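Local atomic coordinates of cytoplasmic protein (Cryptococcus neoformans var. grubii serotype A, PDB entry 7LPO), a protein that probably hydrolyses the beta-glucosidic bond of steryl glucosides, as a sterylglucosidase of glycosyl hydrolase family 5. Residues A[693-698]-A[752-757]; A[738-743]-A[760-765]; A[671-676]-A[689-694]; A[32-37]-A[704-709]. All blocks are in the same frame, centred on the assembly; numbering follows the deposited sequence.

Contact 1 (A[693-698]-A[752-757]); sequences VRVRAD and WWYPVP
Val-693, on strand 689-696, brings CG1 to within 4.1 Å of CZ3 of Trp-752, and the two side chains slide past each other in opposite directions. The same methyl meets Tyr-754 tip to tip, with CG1 4.0 Å from OH. A chi1 of 47° puts it there, between the backbone N and the carbonyl carbon. Tyr-754 is itself set against the indole: its CD2 stands 3.3 Å above the plane of the Trp-752 ring, over the centre.

The methyls of Val-695 go to different partners. CG2 reaches CE1 of Tyr-754 tip to tip, at 4.0 Å. CG1 lies 3.8 Å from CD of Pro-757 and also touches CG1 of Val-756, whose side chain crosses it at about a right angle. Arg-696 offers its backbone: its O is 3.4 Å from CB of Val-756, while its guanidinium forms a salt bridge with Asp-699. At Ala-697 the strand has ended. Its CA makes a CH...O contact of 3.2 Å with Pro-757 O, and one water donates a hydrogen bond to both Ala-697 O and Pro-757 O.

The two sheets of this beta domain therefore meet here mainly through hydrocarbon. The buried Tyr-754 hydroxyl is satisfied by Val-674 O and Thr-707 OG1, and polar bridging is left to the water at the loop end.

Contact 2 (A[738-743]-A[760-765]); sequences ASHGRV and GEEVYT
Ser-739 and His-740 meet Tyr-764 and Thr-765 in a surface contact, where strand 734-738 runs out beside strand 761-770 and the chain turns toward the other sheet of the domain. One backbone bond and one bond to a side chain tie the segments together. Ser-739 N donates to Thr-765 O at 2.9 Å, nearly along the C=O axis. In return, Thr-765 N donates to Ser-739 OG at 2.9 Å, with an almost straight N-H...O angle of 170°. A chi1 of 62° sets OG between its own backbone N and carbonyl carbon, where it meets Thr-765 N.

The same OG is also bonded to ND1 of His-740, at 2.8 Å and in the plane of the imidazole. This bond helps fix the rotation of the ring, which lies flat on the phenol of Tyr-764. The stack is face to face, with centroids 3.8 Å apart and planes at 11°. CE1 of Tyr-764 sits over the centre of the imidazole, and CB of His-740 makes a CH-pi contact with the same phenol face. On the far nitrogen, NE2 of His-740 gives a weak hydrogen bond to OE2 of Glu-762, at 3.1 Å. The carboxylate is turned steeply to the imidazole, and its charge may favour a proton on NE2. Tyr-764 OH bonds to Pro-755 O.

The Ser-739 hydroxyl, not a backbone carbonyl, thus takes the N-H of Thr-765, the same residue whose O accepts from Ser-739 N. The arrangement marks the end of an edge strand, consistent with a beta-sandwich whose chain leaves one sheet for the other.

Contact 3 (A[671-676]-A[689-694]); sequences VATVGI and FKYAVR
Thr-673 and Tyr-691 reach toward each other tip to tip, and Tyr-691 OH donates a hydrogen bond of 2.7 Å to Thr-673 OG1. The threonine oxygen lies at the edge of the phenol, near its plane. CG of Tyr-691 is anti to the backbone N (chi1 179°), and the CB bond points toward 671-676. The other branch of Thr-673 is turned to Val-693. Its CG2 faces CG2 of the valine tip to tip at 3.4 Å, tighter than a usual van der Waals contact. The valine methyl is also 3.4 Å from Ile-676 O. Thr-673 thus presents its hydroxyl to one residue of strand 689-696 and its methyl to another.

Beyond it, the side chains give way to backbone pairing. Ile-676 and Arg-694 form an antiparallel hydrogen-bonded pair: Ile-676 N to Arg-694 O is 2.8 Å, and Arg-694 N to Ile-676 O is 2.9 Å. Their side chains leave the same face of the sheet, with CB of Ile-676 4.4 Å from CB of Arg-694, and then diverge. Arg-694 goes on to a salt bridge with Glu-678. Gly-675, just before this pair, has a phi of 113°, a backbone shape that suits glycine.

Earlier in the segment, Val-671 and Ala-672 both face Glu-708 in a classic beta bulge. The chain turns a corner at these two residues, and strands 669-673 and 676-682 lie in different sheets, as in a beta-sandwich.

Contact 4 (A[32-37]-A[704-709]); sequences NGRSLV and QVYTEI
Arg-34 and Glu-708 form a salt bridge between two parts of the fold. Residues 32-37 lead into strand 35-43, which pairs in parallel with strands 98-104 and 567-570, consistent with the TIM barrel of family 5. Glu-708 lies on strand 707-710 of the C-terminal beta domain. Strand 669-673 runs between strands 35-43 and 707-710 and pairs with both.

The contact is spread along the arginine. Its CG rests 3.9 Å from CG1 of Val-705, and the two side chains cross obliquely. Asn-32 adds to this apolar patch, its CB lying 4.1 Å from CG2 of Val-705. The Arg-34 chain then bends, with chi3 of -56° placing NE, and CD passes 3.2 Å from Tyr-706 O. The guanidinium ends up beside two acceptors. NH1 donates to Tyr-706 O at 2.9 Å, nearly in line with the carbonyl. NH2 adds a weak hydrogen bond to Glu-708 OE2. NE forms a second salt bridge, with Asp-30, so the cation is paired with two carboxylates. The phenol of Tyr-706 is near as well, but any cation-pi attraction is at most weak: CZ of Arg-34 is 5.9 Å from its centroid.

Guanidinium and carboxylate are nearly coplanar, 24° apart. Glu-708 holds its carboxylate out on a chain extended beyond CG. The shortest bond between the two segments runs from Arg-34 NH1 to Glu-708 OE2, at 2.7 Å. It uses the anti lone pair of OE2, an oxygen that lies 3° out of the guanidinium plane.

Overall arrangement
Near the N terminus, residues 32-37 open the longest loop, which contact 4 closes across 666 intervening residues at 704-709. It joins the start of a probable barrel strand to the C-terminal beta domain. Contact 3 opens and closes within that loop, a short link of 12 residues between 671-676 and 689-694. Contact 1 begins where contact 3 ends, sharing Val-693 and Arg-694, and closes at 752-757. It crosses contact 4. Contact 2, from 738-743 to 760-765, crosses contact 1 but follows contacts 3 and 4 in series. Contacts 1 and 3 bring the domain's two sheets together, and contact 2 ties the end of strand 734-738 to strand 761-770 where the chain leaves for the other sheet.

Contact 1 (A[693-698]-A[752-757])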
# COMPACT_ATOMS: atom_id res chain seq x y z
N VAL A 693 -7.97 -27.62 -8.92
CA VAL A 693 -7.57 -26.94 -10.15
C VAL A 693 -8.46 -27.40 -11.30
O VAL A 693 -8.76 -28.58 -11.44
CB VAL A 693 -6.08 -27.20 -10.46
CG1 VAL A 693 -5.77 -28.68 -10.34
CG2 VAL A 693 -5.72 -26.69 -11.85
N ARG A 694 -8.89 -26.44 -12.11
CA ARG A 694 -9.67 -26.72 -13.32
C ARG A 694 -8.70 -26.92 -14.47
O ARG A 694 -7.94 -26.01 -14.81
CB ARG A 694 -10.63 -25.57 -13.61
CG ARG A 694 -11.57 -25.81 -14.79
CD ARG A 694 -12.73 -24.82 -14.79
NE ARG A 694 -13.58 -24.98 -13.60
CZ ARG A 694 -14.56 -25.87 -13.49
NH1 ARG A 694 -14.85 -26.69 -14.50
NH2 ARG A 694 -15.27 -25.94 -12.38
N VAL A 695 -8.71 -28.12 -15.05
CA VAL A 695 -7.78 -28.52 -16.10
C VAL A 695 -8.57 -28.78 -17.37
O VAL A 695 -9.51 -29.58 -17.37
CB VAL A 695 -6.96 -29.77 -15.70
CG1 VAL A 695 -5.85 -30.05 -16.71
CG2 VAL A 695 -6.36 -29.61 -14.30
N ARG A 696 -8.20 -28.12 -18.46
CA ARG A 696 -8.88 -28.24 -19.74
C ARG A 696 -8.12 -29.19 -20.66
O ARG A 696 -6.95 -29.51 -20.44
CB ARG A 696 -9.02 -26.87 -20.41
CG ARG A 696 -9.86 -25.87 -19.62
CD ARG A 696 -9.33 -24.44 -19.79
NE ARG A 696 -7.95 -24.27 -19.30
CZ ARG A 696 -7.34 -23.09 -19.17
NH1 ARG A 696 -7.99 -21.97 -19.47
NH2 ARG A 696 -6.09 -23.03 -18.72
N ALA A 697 -8.81 -29.63 -21.71
CA ALA A 697 -8.23 -30.60 -22.63
C ALA A 697 -7.10 -30.02 -23.46
O ALA A 697 -6.26 -30.78 -23.95
CB ALA A 697 -9.31 -31.16 -23.55
N ASP A 698 -7.04 -28.69 -23.62
CA ASP A 698 -5.99 -28.06 -24.41
C ASP A 698 -4.87 -27.49 -23.55
O ASP A 698 -3.98 -26.82 -24.08
CB ASP A 698 -6.58 -26.96 -25.30
CG ASP A 698 -7.45 -25.98 -24.53
OD1 ASP A 698 -7.52 -26.07 -23.29
OD2 ASP A 698 -8.06 -25.10 -25.18
N TRP A 752 3.77 -31.88 -9.13
CA TRP A 752 2.55 -32.63 -9.39
C TRP A 752 2.33 -32.73 -10.90
O TRP A 752 1.93 -31.75 -11.54
CB TRP A 752 1.37 -31.96 -8.69
CG TRP A 752 0.08 -32.70 -8.77
CD1 TRP A 752 -0.09 -34.02 -9.07
CD2 TRP A 752 -1.23 -32.16 -8.55
NE1 TRP A 752 -1.43 -34.34 -9.05
CE2 TRP A 752 -2.14 -33.21 -8.73
CE3 TRP A 752 -1.71 -30.90 -8.21
CZ2 TRP A 752 -3.51 -33.03 -8.58
CZ3 TRP A 752 -3.06 -30.73 -8.06
CH2 TRP A 752 -3.95 -31.79 -8.24
N TRP A 753 2.61 -33.90 -11.45
CA TRP A 753 2.36 -34.19 -12.86
C TRP A 753 1.00 -34.86 -13.00
O TRP A 753 0.64 -35.72 -12.19
CB TRP A 753 3.42 -35.13 -13.44
CG TRP A 753 4.83 -34.62 -13.46
CD1 TRP A 753 5.49 -34.08 -14.52
CD2 TRP A 753 5.76 -34.64 -12.38
NE1 TRP A 753 6.78 -33.76 -14.17
CE2 TRP A 753 6.97 -34.09 -12.85
CE3 TRP A 753 5.69 -35.08 -11.05
CZ2 TRP A 753 8.09 -33.95 -12.05
CZ3 TRP A 753 6.81 -34.94 -10.26
CH2 TRP A 753 7.99 -34.39 -10.75
N TYR A 754 0.27 -34.49 -14.05
CA TYR A 754 -0.98 -35.18 -14.34
C TYR A 754 -1.31 -35.01 -15.81
O TYR A 754 -0.88 -34.04 -16.43
CB TYR A 754 -2.14 -34.67 -13.46
CG TYR A 754 -2.21 -33.17 -13.25
CD1 TYR A 754 -2.57 -32.31 -14.29
CD2 TYR A 754 -1.96 -32.61 -12.01
CE1 TYR A 754 -2.64 -30.94 -14.09
CE2 TYR A 754 -2.03 -31.25 -11.80
CZ TYR A 754 -2.37 -30.42 -12.84
OH TYR A 754 -2.44 -29.07 -12.61
N PRO A 755 -2.05 -35.95 -16.39
CA PRO A 755 -2.54 -35.76 -17.77
C PRO A 755 -3.79 -34.91 -17.80
O PRO A 755 -4.67 -35.03 -16.94
CB PRO A 755 -2.83 -37.19 -18.24
CG PRO A 755 -3.22 -37.91 -16.97
CD PRO A 755 -2.38 -37.30 -15.87
N VAL A 756 -3.89 -34.07 -18.82
CA VAL A 756 -5.10 -33.26 -18.99
C VAL A 756 -6.22 -34.20 -19.44
O VAL A 756 -5.94 -35.32 -19.89
CB VAL A 756 -4.88 -32.12 -20.00
CG1 VAL A 756 -3.57 -31.41 -19.68
CG2 VAL A 756 -4.88 -32.64 -21.42
N PRO A 757 -7.48 -33.80 -19.30
CA PRO A 757 -8.57 -34.64 -19.81
C PRO A 757 -8.54 -34.73 -21.33
O PRO A 757 -8.15 -33.79 -22.03
CB PRO A 757 -9.84 -33.93 -19.32
CG PRO A 757 -9.38 -32.96 -18.26
CD PRO A 757 -7.97 -32.59 -18.62
O HOH W 1 -6.38 -33.71 -24.16

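Contact 2 (A[738-743]-A[760-765])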
# COMPACT_ATOMS: atom_id res chain seq x y z
N ALA A 738 -3.65 -37.25 -4.07
CA ALA A 738 -3.99 -36.59 -5.32
C ALA A 738 -4.97 -37.44 -6.12
O ALA A 738 -4.84 -38.66 -6.19
CB ALA A 738 -2.73 -36.32 -6.15
N SER A 739 -5.95 -36.77 -6.74
CA SER A 739 -7.01 -37.48 -7.45
C SER A 739 -6.53 -38.02 -8.79
O SER A 739 -7.06 -39.03 -9.26
CB SER A 739 -8.19 -36.54 -7.68
OG SER A 739 -7.80 -35.44 -8.49
N HIS A 740 -5.56 -37.36 -9.40
CA HIS A 740 -4.97 -37.77 -10.67
C HIS A 740 -3.46 -37.60 -10.56
O HIS A 740 -2.96 -36.82 -9.75
CB HIS A 740 -5.50 -36.94 -11.85
CG HIS A 740 -6.99 -37.01 -12.03
ND1 HIS A 740 -7.87 -36.52 -11.09
CD2 HIS A 740 -7.74 -37.50 -13.04
CE1 HIS A 740 -9.11 -36.71 -11.52
NE2 HIS A 740 -9.06 -37.31 -12.70
N GLY A 741 -2.73 -38.34 -11.40
CA GLY A 741 -1.32 -38.07 -11.59
C GLY A 741 -0.41 -38.59 -10.48
O GLY A 741 -0.77 -39.47 -9.69
N ARG A 742 0.80 -38.03 -10.45
CA ARG A 742 1.85 -38.43 -9.53
C ARG A 742 2.52 -37.19 -8.95
O ARG A 742 2.46 -36.10 -9.52
CB ARG A 742 2.90 -39.31 -10.23
CG ARG A 742 3.71 -38.58 -11.28
CD ARG A 742 4.68 -39.51 -12.03
NE ARG A 742 5.36 -38.80 -13.12
CZ ARG A 742 6.49 -38.11 -12.97
NH1 ARG A 742 7.07 -38.03 -11.78
NH2 ARG A 742 7.04 -37.50 -14.01
N VAL A 743 3.18 -37.38 -7.80
CA VAL A 743 3.80 -36.28 -7.07
C VAL A 743 5.17 -36.69 -6.55
O VAL A 743 5.46 -37.88 -6.37
CB VAL A 743 2.93 -35.80 -5.88
CG1 VAL A 743 1.47 -35.64 -6.29
CG2 VAL A 743 3.04 -36.80 -4.73
N GLY A 760 -12.94 -31.69 -22.85
CA GLY A 760 -13.62 -30.79 -21.93
C GLY A 760 -12.76 -30.27 -20.81
O GLY A 760 -11.63 -29.85 -21.04
N GLU A 761 -13.30 -30.27 -19.59
CA GLU A 761 -12.57 -29.79 -18.44
C GLU A 761 -12.99 -30.59 -17.22
O GLU A 761 -14.11 -31.10 -17.15
CB GLU A 761 -12.79 -28.29 -18.20
CG GLU A 761 -14.19 -27.79 -18.49
CD GLU A 761 -14.27 -26.27 -18.51
OE1 GLU A 761 -15.11 -25.71 -17.77
OE2 GLU A 761 -13.50 -25.64 -19.27
N GLU A 762 -12.08 -30.68 -16.26
CA GLU A 762 -12.25 -31.53 -15.09
C GLU A 762 -11.46 -30.91 -13.95
O GLU A 762 -10.41 -30.31 -14.16
CB GLU A 762 -11.76 -32.95 -15.40
CG GLU A 762 -12.28 -34.03 -14.47
CD GLU A 762 -11.90 -35.41 -14.96
OE1 GLU A 762 -11.86 -35.61 -16.20
OE2 GLU A 762 -11.64 -36.30 -14.12
N VAL A 763 -11.99 -31.04 -12.74
CA VAL A 763 -11.34 -30.52 -11.55
C VAL A 763 -10.55 -31.66 -10.89
O VAL A 763 -11.13 -32.65 -10.45
CB VAL A 763 -12.35 -29.93 -10.56
CG1 VAL A 763 -11.64 -29.49 -9.28
CG2 VAL A 763 -13.10 -28.77 -11.19
N TYR A 764 -9.24 -31.49 -10.83
CA TYR A 764 -8.37 -32.36 -10.05
C TYR A 764 -8.17 -31.75 -8.66
O TYR A 764 -8.32 -30.55 -8.46
CB TYR A 764 -7.02 -32.53 -10.74
CG TYR A 764 -7.05 -33.08 -12.14
CD1 TYR A 764 -8.22 -33.52 -12.72
CD2 TYR A 764 -5.88 -33.18 -12.88
CE1 TYR A 764 -8.23 -34.04 -14.01
CE2 TYR A 764 -5.88 -33.68 -14.15
CZ TYR A 764 -7.05 -34.11 -14.71
OH TYR A 764 -7.02 -34.61 -15.99
N THR A 765 -7.83 -32.61 -7.70
CA THR A 765 -7.62 -32.15 -6.33
C THR A 765 -6.38 -32.81 -5.75
O THR A 765 -6.01 -33.93 -6.11
CB THR A 765 -8.82 -32.46 -5.41
OG1 THR A 765 -8.99 -33.88 -5.28
CG2 THR A 765 -10.09 -31.83 -5.96

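Contact 3 (A[671-676]-A[689-694])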
# COMPACT_ATOMS: atom_id res chain seq x y z
N VAL A 671 2.53 -22.30 -6.56
CA VAL A 671 3.33 -21.29 -7.24
C VAL A 671 3.02 -21.26 -8.73
O VAL A 671 3.00 -20.18 -9.35
CB VAL A 671 4.83 -21.54 -6.98
CG1 VAL A 671 5.66 -20.62 -7.83
CG2 VAL A 671 5.15 -21.36 -5.50
N ALA A 672 2.80 -22.42 -9.34
CA ALA A 672 2.57 -22.50 -10.77
C ALA A 672 1.72 -23.72 -11.05
O ALA A 672 1.95 -24.79 -10.49
CB ALA A 672 3.88 -22.57 -11.56
N THR A 673 0.73 -23.54 -11.92
CA THR A 673 -0.31 -24.54 -12.09
C THR A 673 -0.59 -24.80 -13.56
O THR A 673 -0.79 -23.86 -14.34
CB THR A 673 -1.61 -24.11 -11.41
OG1 THR A 673 -1.42 -24.09 -9.99
CG2 THR A 673 -2.73 -25.07 -11.76
N VAL A 674 -0.63 -26.08 -13.93
CA VAL A 674 -1.15 -26.50 -15.22
C VAL A 674 -2.67 -26.50 -15.10
O VAL A 674 -3.25 -27.38 -14.47
CB VAL A 674 -0.61 -27.88 -15.63
CG1 VAL A 674 -1.32 -28.36 -16.88
CG2 VAL A 674 0.90 -27.81 -15.84
N GLY A 675 -3.30 -25.50 -15.69
CA GLY A 675 -4.72 -25.27 -15.48
C GLY A 675 -4.97 -23.98 -14.73
O GLY A 675 -4.11 -23.11 -14.61
N ILE A 676 -6.18 -23.87 -14.20
CA ILE A 676 -6.68 -22.66 -13.55
C ILE A 676 -6.90 -22.96 -12.08
O ILE A 676 -7.64 -23.90 -11.75
CB ILE A 676 -7.97 -22.16 -14.21
CG1 ILE A 676 -7.74 -21.80 -15.67
CG2 ILE A 676 -8.53 -20.95 -13.45
CD1 ILE A 676 -6.70 -20.71 -15.89
N PHE A 689 -4.41 -29.18 3.94
CA PHE A 689 -4.33 -28.32 2.77
C PHE A 689 -5.04 -29.03 1.63
O PHE A 689 -4.80 -30.21 1.40
CB PHE A 689 -2.88 -28.04 2.40
CG PHE A 689 -2.70 -27.32 1.10
CD1 PHE A 689 -3.09 -26.01 0.95
CD2 PHE A 689 -2.08 -27.95 0.05
CE1 PHE A 689 -2.89 -25.35 -0.23
CE2 PHE A 689 -1.88 -27.28 -1.15
CZ PHE A 689 -2.29 -25.99 -1.28
N LYS A 690 -5.91 -28.30 0.92
CA LYS A 690 -6.63 -28.86 -0.21
C LYS A 690 -6.62 -27.85 -1.35
O LYS A 690 -7.01 -26.69 -1.16
CB LYS A 690 -8.07 -29.21 0.18
CG LYS A 690 -8.91 -29.70 -1.00
CD LYS A 690 -10.12 -30.48 -0.52
CE LYS A 690 -10.82 -31.18 -1.69
NZ LYS A 690 -12.30 -31.02 -1.65
N TYR A 691 -6.16 -28.29 -2.51
CA TYR A 691 -6.06 -27.45 -3.70
C TYR A 691 -6.83 -28.12 -4.83
O TYR A 691 -6.56 -29.28 -5.16
CB TYR A 691 -4.60 -27.25 -4.08
CG TYR A 691 -4.40 -26.41 -5.32
CD1 TYR A 691 -5.19 -25.30 -5.57
CD2 TYR A 691 -3.41 -26.73 -6.23
CE1 TYR A 691 -5.01 -24.54 -6.70
CE2 TYR A 691 -3.22 -25.96 -7.36
CZ TYR A 691 -4.01 -24.87 -7.58
OH TYR A 691 -3.80 -24.10 -8.70
N ALA A 692 -7.77 -27.38 -5.42
CA ALA A 692 -8.55 -27.83 -6.57
C ALA A 692 -8.20 -26.98 -7.78
O ALA A 692 -8.17 -25.74 -7.69
CB ALA A 692 -10.05 -27.75 -6.29
N VAL A 693 -7.97 -27.62 -8.92
CA VAL A 693 -7.57 -26.94 -10.15
C VAL A 693 -8.46 -27.40 -11.30
O VAL A 693 -8.76 -28.58 -11.44
CB VAL A 693 -6.08 -27.20 -10.46
CG1 VAL A 693 -5.77 -28.68 -10.34
CG2 VAL A 693 -5.72 -26.69 -11.85
N ARG A 694 -8.89 -26.44 -12.11
CA ARG A 694 -9.67 -26.72 -13.32
C ARG A 694 -8.70 -26.92 -14.47
O ARG A 694 -7.94 -26.01 -14.81
CB ARG A 694 -10.63 -25.57 -13.61
CG ARG A 694 -11.57 -25.81 -14.79
CD ARG A 694 -12.73 -24.82 -14.79
NE ARG A 694 -13.58 -24.98 -13.60
CZ ARG A 694 -14.56 -25.87 -13.49
NH1 ARG A 694 -14.85 -26.69 -14.50
NH2 ARG A 694 -15.27 -25.94 -12.38

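Contact 4 (A[32-37]-A[704-709])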
# COMPACT_ATOMS: atom_id res chain seq x y z
N ASN A 32 4.92 -21.29 -20.78
CA ASN A 32 4.40 -22.62 -21.05
C ASN A 32 2.94 -22.77 -20.64
O ASN A 32 2.44 -23.89 -20.56
CB ASN A 32 5.27 -23.66 -20.35
CG ASN A 32 6.67 -23.73 -20.93
OD1 ASN A 32 6.85 -23.72 -22.15
ND2 ASN A 32 7.67 -23.77 -20.06
N GLY A 33 2.26 -21.66 -20.38
CA GLY A 33 0.84 -21.66 -20.09
C GLY A 33 0.46 -21.90 -18.65
O GLY A 33 -0.74 -21.92 -18.34
N ARG A 34 1.41 -22.06 -17.75
CA ARG A 34 1.08 -22.32 -16.35
C ARG A 34 0.54 -21.05 -15.69
O ARG A 34 1.10 -19.96 -15.86
CB ARG A 34 2.31 -22.81 -15.60
CG ARG A 34 2.86 -24.14 -16.11
CD ARG A 34 3.87 -24.74 -15.14
NE ARG A 34 4.98 -23.83 -14.85
CZ ARG A 34 5.90 -24.04 -13.91
NH1 ARG A 34 5.84 -25.12 -13.15
NH2 ARG A 34 6.87 -23.16 -13.73
N SER A 35 -0.55 -21.20 -14.94
CA SER A 35 -1.06 -20.10 -14.13
C SER A 35 -0.14 -19.89 -12.94
O SER A 35 0.13 -20.82 -12.18
CB SER A 35 -2.47 -20.39 -13.65
OG SER A 35 -3.37 -20.50 -14.73
N LEU A 36 0.33 -18.66 -12.77
CA LEU A 36 1.24 -18.31 -11.68
C LEU A 36 0.49 -17.57 -10.58
O LEU A 36 -0.41 -16.77 -10.85
CB LEU A 36 2.38 -17.43 -12.19
CG LEU A 36 3.19 -17.99 -13.36
CD1 LEU A 36 4.21 -16.97 -13.83
CD2 LEU A 36 3.86 -19.30 -12.99
N VAL A 37 0.89 -17.84 -9.33
CA VAL A 37 0.41 -17.10 -8.17
C VAL A 37 1.61 -16.42 -7.53
O VAL A 37 2.59 -17.09 -7.17
CB VAL A 37 -0.32 -18.00 -7.16
CG1 VAL A 37 -0.67 -17.19 -5.90
CG2 VAL A 37 -1.57 -18.61 -7.78
N GLN A 704 8.24 -31.69 -18.16
CA GLN A 704 8.87 -30.43 -17.84
C GLN A 704 7.87 -29.34 -17.49
O GLN A 704 8.28 -28.27 -17.05
CB GLN A 704 9.74 -29.97 -19.02
CG GLN A 704 11.18 -30.49 -19.00
CD GLN A 704 11.26 -32.00 -19.17
OE1 GLN A 704 11.98 -32.68 -18.43
NE2 GLN A 704 10.52 -32.53 -20.15
N VAL A 705 6.57 -29.58 -17.70
CA VAL A 705 5.52 -28.60 -17.46
C VAL A 705 4.52 -29.24 -16.51
O VAL A 705 3.67 -30.04 -16.92
CB VAL A 705 4.84 -28.14 -18.75
CG1 VAL A 705 3.80 -27.07 -18.47
CG2 VAL A 705 5.90 -27.63 -19.73
N TYR A 706 4.61 -28.88 -15.23
CA TYR A 706 3.83 -29.50 -14.17
C TYR A 706 3.46 -28.43 -13.15
O TYR A 706 3.94 -27.29 -13.21
CB TYR A 706 4.62 -30.63 -13.51
CG TYR A 706 6.01 -30.17 -13.20
CD1 TYR A 706 6.29 -29.49 -12.03
CD2 TYR A 706 7.05 -30.36 -14.11
CE1 TYR A 706 7.55 -29.03 -11.75
CE2 TYR A 706 8.33 -29.90 -13.84
CZ TYR A 706 8.57 -29.24 -12.66
OH TYR A 706 9.83 -28.76 -12.36
N THR A 707 2.63 -28.82 -12.20
CA THR A 707 2.22 -27.94 -11.12
C THR A 707 3.22 -28.01 -9.97
O THR A 707 3.70 -29.09 -9.61
CB THR A 707 0.82 -28.34 -10.64
OG1 THR A 707 -0.11 -28.18 -11.72
CG2 THR A 707 0.38 -27.51 -9.46
N GLU A 708 3.55 -26.84 -9.43
CA GLU A 708 4.49 -26.70 -8.32
C GLU A 708 3.78 -26.02 -7.16
O GLU A 708 3.14 -24.98 -7.34
CB GLU A 708 5.72 -25.88 -8.71
CG GLU A 708 6.56 -26.49 -9.80
CD GLU A 708 7.78 -25.64 -10.14
OE1 GLU A 708 8.71 -25.56 -9.30
OE2 GLU A 708 7.82 -25.06 -11.26
N ILE A 709 3.90 -26.62 -5.98
CA ILE A 709 3.25 -26.15 -4.77
C ILE A 709 4.32 -25.97 -3.71
O ILE A 709 5.21 -26.82 -3.55
CB ILE A 709 2.17 -27.15 -4.30
CG1 ILE A 709 0.93 -27.03 -5.19
CG2 ILE A 709 1.83 -26.92 -2.85
CD1 ILE A 709 0.04 -28.28 -5.18